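Local coordinates for protein delta-1-pyrroline-5-carboxylate dehydrogenase, mitochondrial (Mus musculus, PDB 4E3X) that oxidises L-glutamate gamma-semialdehyde, formed from delta-1-pyrroline-5-carboxylate, to glutamate with NAD+ in the second step of mitochondrial proline breakdown, at residues A312-F320 against P442-G450. Numbering follows the deposited sequence.
Sequences AGECGGKNF and PIMKEEIFG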
# COMPACT_ATOMS: atom_id res chain seq x y z
N ALA B 312 0.59 8.02 -3.05
CA ALA B 312 1.71 7.40 -3.74
C ALA B 312 2.58 8.52 -4.26
O ALA B 312 2.08 9.47 -4.87
CB ALA B 312 1.22 6.52 -4.88
N GLY B 313 3.88 8.44 -3.99
CA GLY B 313 4.79 9.49 -4.41
C GLY B 313 6.12 8.98 -4.89
O GLY B 313 6.73 8.11 -4.27
N GLU B 314 6.57 9.52 -6.02
CA GLU B 314 7.94 9.34 -6.48
C GLU B 314 8.59 10.72 -6.45
O GLU B 314 8.07 11.65 -7.08
CB GLU B 314 7.96 8.79 -7.90
N CYS B 315 9.71 10.85 -5.74
CA CYS B 315 10.23 12.17 -5.33
C CYS B 315 11.68 12.51 -5.67
O CYS B 315 12.24 13.45 -5.11
CB CYS B 315 10.06 12.35 -3.83
SG CYS B 315 8.35 12.27 -3.31
N GLY B 316 12.28 11.74 -6.57
CA GLY B 316 13.62 12.08 -7.02
C GLY B 316 14.76 11.38 -6.30
O GLY B 316 14.54 10.55 -5.41
N GLY B 317 15.98 11.71 -6.69
CA GLY B 317 17.15 11.04 -6.16
C GLY B 317 18.43 11.84 -6.28
O GLY B 317 18.45 12.90 -6.91
N LYS B 318 19.49 11.34 -5.66
CA LYS B 318 20.84 11.84 -5.87
C LYS B 318 21.66 10.60 -6.16
O LYS B 318 22.26 10.01 -5.27
CB LYS B 318 21.38 12.58 -4.64
CG LYS B 318 22.73 13.25 -4.89
CD LYS B 318 22.59 14.52 -5.72
CE LYS B 318 23.96 15.10 -6.07
NZ LYS B 318 23.84 16.33 -6.90
N ASN B 319 21.64 10.19 -7.42
CA ASN B 319 22.05 8.84 -7.77
C ASN B 319 23.53 8.69 -8.05
O ASN B 319 24.17 9.62 -8.54
CB ASN B 319 21.22 8.37 -8.96
CG ASN B 319 19.76 8.69 -8.77
OD1 ASN B 319 19.11 8.17 -7.86
ND2 ASN B 319 19.24 9.59 -9.60
N PHE B 320 24.05 7.50 -7.77
CA PHE B 320 25.49 7.25 -7.85
C PHE B 320 25.91 6.25 -8.93
O PHE B 320 25.15 5.35 -9.28
CB PHE B 320 26.02 6.75 -6.50
CG PHE B 320 25.43 5.43 -6.05
CD1 PHE B 320 26.00 4.23 -6.44
CD2 PHE B 320 24.30 5.40 -5.25
CE1 PHE B 320 25.46 3.01 -6.03
CE2 PHE B 320 23.76 4.19 -4.83
CZ PHE B 320 24.33 3.00 -5.23
N PRO B 442 27.84 19.86 -0.17
CA PRO B 442 26.42 20.00 -0.54
C PRO B 442 26.09 19.56 -1.97
O PRO B 442 25.00 19.02 -2.19
CB PRO B 442 26.16 21.49 -0.37
CG PRO B 442 27.08 21.88 0.74
CD PRO B 442 28.32 21.03 0.58
N ILE B 443 27.00 19.76 -2.92
CA ILE B 443 26.72 19.36 -4.30
C ILE B 443 26.64 17.83 -4.46
O ILE B 443 26.11 17.33 -5.45
CB ILE B 443 27.74 19.97 -5.29
CG1 ILE B 443 27.14 20.05 -6.70
CG2 ILE B 443 29.05 19.19 -5.28
CD1 ILE B 443 28.02 20.77 -7.69
N MET B 444 27.17 17.11 -3.47
CA MET B 444 27.07 15.65 -3.46
C MET B 444 25.74 15.17 -2.87
O MET B 444 25.44 13.97 -2.91
CB MET B 444 28.23 15.04 -2.66
CG MET B 444 29.62 15.25 -3.27
SD MET B 444 29.96 14.16 -4.67
CE MET B 444 30.06 12.56 -3.87
N LYS B 445 24.96 16.10 -2.32
CA LYS B 445 23.75 15.75 -1.56
C LYS B 445 22.46 16.21 -2.22
O LYS B 445 21.44 15.53 -2.14
CB LYS B 445 23.82 16.35 -0.16
CG LYS B 445 24.87 15.75 0.76
CD LYS B 445 24.96 16.54 2.06
CE LYS B 445 25.97 15.94 3.03
NZ LYS B 445 25.42 14.74 3.72
N GLU B 446 22.49 17.37 -2.87
CA GLU B 446 21.26 17.99 -3.34
C GLU B 446 20.97 17.72 -4.82
O GLU B 446 21.87 17.80 -5.66
CB GLU B 446 21.28 19.50 -3.05
CG GLU B 446 21.50 19.80 -1.58
CD GLU B 446 21.53 21.28 -1.28
OE1 GLU B 446 20.66 22.01 -1.79
OE2 GLU B 446 22.42 21.71 -0.52
N GLU B 447 19.72 17.40 -5.12
CA GLU B 447 19.31 17.08 -6.49
C GLU B 447 19.24 18.35 -7.34
O GLU B 447 18.45 19.25 -7.07
CB GLU B 447 17.97 16.34 -6.50
CG GLU B 447 17.56 15.84 -7.89
CD GLU B 447 16.22 15.12 -7.90
OE1 GLU B 447 15.27 15.63 -7.28
OE2 GLU B 447 16.14 14.03 -8.53
N ILE B 448 20.08 18.40 -8.37
CA ILE B 448 20.17 19.57 -9.23
C ILE B 448 19.22 19.51 -10.43
O ILE B 448 18.67 20.53 -10.85
CB ILE B 448 21.62 19.77 -9.71
CG1 ILE B 448 22.54 20.02 -8.51
CG2 ILE B 448 21.72 20.93 -10.70
CD1 ILE B 448 24.00 20.04 -8.85
N PHE B 449 19.02 18.31 -10.98
CA PHE B 449 18.18 18.14 -12.17
C PHE B 449 18.72 18.96 -13.34
O PHE B 449 18.01 19.70 -14.02
CB PHE B 449 16.70 18.47 -11.86
CG PHE B 449 15.77 17.31 -12.08
CD1 PHE B 449 14.78 17.36 -13.05
CD2 PHE B 449 15.89 16.16 -11.32
CE1 PHE B 449 13.93 16.29 -13.25
CE2 PHE B 449 15.04 15.09 -11.50
CZ PHE B 449 14.05 15.15 -12.47
N GLY B 450 20.02 18.81 -13.57
CA GLY B 450 20.71 19.47 -14.66
C GLY B 450 21.93 18.65 -15.03
O GLY B 450 22.21 17.64 -14.39
O HOH W 1 14.22 15.51 -4.90
O HOH W 2 22.04 16.42 -9.08
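Lys318 and Glu447 carry this contact of the aldehyde dehydrogenase fold, in which the linker from strand 310-314 of the parallel five-stranded sheet to strand 319-323 of the mixed sheet meets the loop that leads into strand 452-458. The CA atoms of Lys318 and Glu447 lie 5.5 Å apart. Lys318 sends its side chain into the loop: with CG anti to the backbone N (chi1 -174°) and a bend at chi2, the otherwise extended chain runs past a series of carbonyl oxygens, Lys318 CG lying 3.4 Å from Met444 O. Lys318 NZ then gives a hydrogen bond to Glu446 O at 2.8 Å, from above that carbonyl plane. A second runs from Lys318 NZ to Ile443 O at 2.9 Å, tilted 27° from the plane of this other carbonyl. A water accepts a third bond from NZ and another from Ile448 N, so two loop carbonyls and a water hold the buried ammonium group. A methionine at Lys318 would probably leave the carbonyls of Ile443 and Glu446 without their shared donor and the turn between them freer to shift.

Glu447, an NAD+-binding residue, brings the end of its side chain to Gly316 and Gly317, the chain extended beyond CG. Gly317 N donates to Glu447 OE2 over 3.0 Å, nearly straight at 171° but from above the carboxylate plane. Gly316 has to lack a side chain, since its backbone angles would jam a CB against the preceding carbonyl and a CB would also collide with Glu447 OE1. The linker lies beside the catalytic centre: Glu314, the proton acceptor, ends its first strand, and Asn319 ND2 is hydrogen-bonded to the backbone O of the nucleophile Cys348. A second water donates to both Cys315 O and Glu447 OE1, 2.6 Å from the latter.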